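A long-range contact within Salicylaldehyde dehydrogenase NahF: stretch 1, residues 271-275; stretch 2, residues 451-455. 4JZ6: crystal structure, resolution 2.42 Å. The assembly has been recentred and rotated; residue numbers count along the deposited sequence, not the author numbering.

Stretch 1 (271-275) KSPLI
Stretch 2 (451-455) NGSTV

The contact is small, 172 Å² summed over both sides, and no hydrogen bond crosses it; the evidence for packing is therefore a set of van der Waals distances centred on Thr454. Pro273 to Ile275 are extended (phi/psi -97/149, -107/114 and -88/115), and Ser272 leads into them at -61/121 from Lys271 at -139/54. The other stretch has no regular helix or strand: Asn451 takes a left-handed turn (57/42), Gly452 and Ser453 are extended (-138/167 and -72/170), Thr454 bends at -85/-11, and Val455 follows at -103/84. The stretches run in roughly opposite directions, and the nearest CA pair is Ser272 CA and Thr454 CA, 6.5 Å apart.

These two residues direct their CA-to-CB bonds toward each other's stretch, so Ser272 CB comes 4.1 Å from Thr454 CB. Thr454, with chi1 76° (p), places CG2 3.4 Å from Pro273 O, a methyl-to-carbonyl contact rather than a polar bond. Its OG1 is hydrogen-bonded elsewhere in the structure, as is OG of Ser272 (chi1 -66°, m), so neither hydroxyl depends on this contact for a partner. The CA-to-CB bond of Pro273 (ring C-gamma endo) points away; its backbone O makes the contact.

Leu274 starts out sideways, but its rotamer (chi1 -164°, t; chi2 69°, p) carries the end of the side chain nearer. Leu274 CD1 lies 3.5 Å from Gly452 O and 4.0 Å from Thr454 CG2; CD2 extends farther from this stretch. Gly452, without a side chain, meets it through its carbonyl oxygen.

The CA-to-CB bond of Ser453 points away. With chi1 81° (p), Ser453 OG accepts a hydrogen bond from Val455 N at 3.2 Å, with 139° at the hydrogen, spanning Thr454. Lys271 (t, p, t, t), Ile275 (m, t), Asn451 (chi1 m, chi2 -50°) and Val455 (t) make no cross-stretch contact.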

# COMPACT_ATOMS: atom_id res chain seq x y z
N LYS A 271 12.93 -14.58 7.88
CA LYS A 271 13.69 -15.40 8.82
C LYS A 271 12.70 -16.45 9.29
O LYS A 271 12.46 -16.62 10.49
CB LYS A 271 14.21 -14.55 9.98
CG LYS A 271 15.18 -15.26 10.91
CD LYS A 271 16.53 -15.46 10.27
CE LYS A 271 17.41 -16.38 11.11
NZ LYS A 271 18.77 -16.49 10.53
N SER A 272 12.10 -17.14 8.32
CA SER A 272 10.96 -18.01 8.56
C SER A 272 11.24 -19.17 9.51
O SER A 272 12.12 -20.00 9.25
CB SER A 272 10.43 -18.52 7.22
OG SER A 272 9.91 -17.44 6.47
N PRO A 273 10.48 -19.23 10.62
CA PRO A 273 10.73 -20.22 11.68
C PRO A 273 9.83 -21.45 11.58
O PRO A 273 8.69 -21.36 11.11
CB PRO A 273 10.35 -19.44 12.94
CG PRO A 273 9.22 -18.55 12.48
CD PRO A 273 9.45 -18.26 11.01
N LEU A 274 10.35 -22.59 12.01
CA LEU A 274 9.51 -23.75 12.26
C LEU A 274 9.39 -23.92 13.76
O LEU A 274 10.38 -24.19 14.46
CB LEU A 274 10.10 -25.00 11.61
CG LEU A 274 9.15 -26.20 11.45
CD1 LEU A 274 8.09 -25.87 10.41
CD2 LEU A 274 9.89 -27.47 11.08
N ILE A 275 8.18 -23.74 14.28
CA ILE A 275 7.94 -23.91 15.71
C ILE A 275 7.60 -25.36 16.04
O ILE A 275 6.57 -25.89 15.61
CB ILE A 275 6.81 -23.00 16.21
CG1 ILE A 275 7.11 -21.53 15.88
CG2 ILE A 275 6.61 -23.19 17.70
CD1 ILE A 275 6.02 -20.57 16.27
N ASN A 451 1.38 -27.78 11.29
CA ASN A 451 1.98 -29.06 10.93
C ASN A 451 2.37 -29.11 9.44
O ASN A 451 2.18 -30.11 8.76
CB ASN A 451 1.06 -30.22 11.32
CG ASN A 451 0.85 -30.31 12.81
OD1 ASN A 451 1.80 -30.29 13.59
ND2 ASN A 451 -0.41 -30.39 13.23
N GLY A 452 2.94 -28.01 8.96
CA GLY A 452 3.45 -27.93 7.60
C GLY A 452 4.78 -27.21 7.54
O GLY A 452 5.19 -26.56 8.50
N SER A 453 5.47 -27.32 6.40
CA SER A 453 6.76 -26.66 6.24
C SER A 453 6.57 -25.15 6.09
O SER A 453 5.45 -24.67 5.93
CB SER A 453 7.51 -27.21 5.03
OG SER A 453 7.05 -26.62 3.82
N THR A 454 7.68 -24.41 6.14
CA THR A 454 7.64 -22.97 5.92
C THR A 454 7.68 -22.61 4.44
O THR A 454 7.46 -21.46 4.07
CB THR A 454 8.83 -22.24 6.59
OG1 THR A 454 10.02 -22.46 5.81
CG2 THR A 454 9.02 -22.73 8.03
N VAL A 455 7.97 -23.59 3.59
CA VAL A 455 8.11 -23.34 2.16
C VAL A 455 6.88 -23.80 1.38
O VAL A 455 6.83 -24.92 0.84
CB VAL A 455 9.41 -23.99 1.60
CG1 VAL A 455 9.54 -23.75 0.10
CG2 VAL A 455 10.61 -23.44 2.33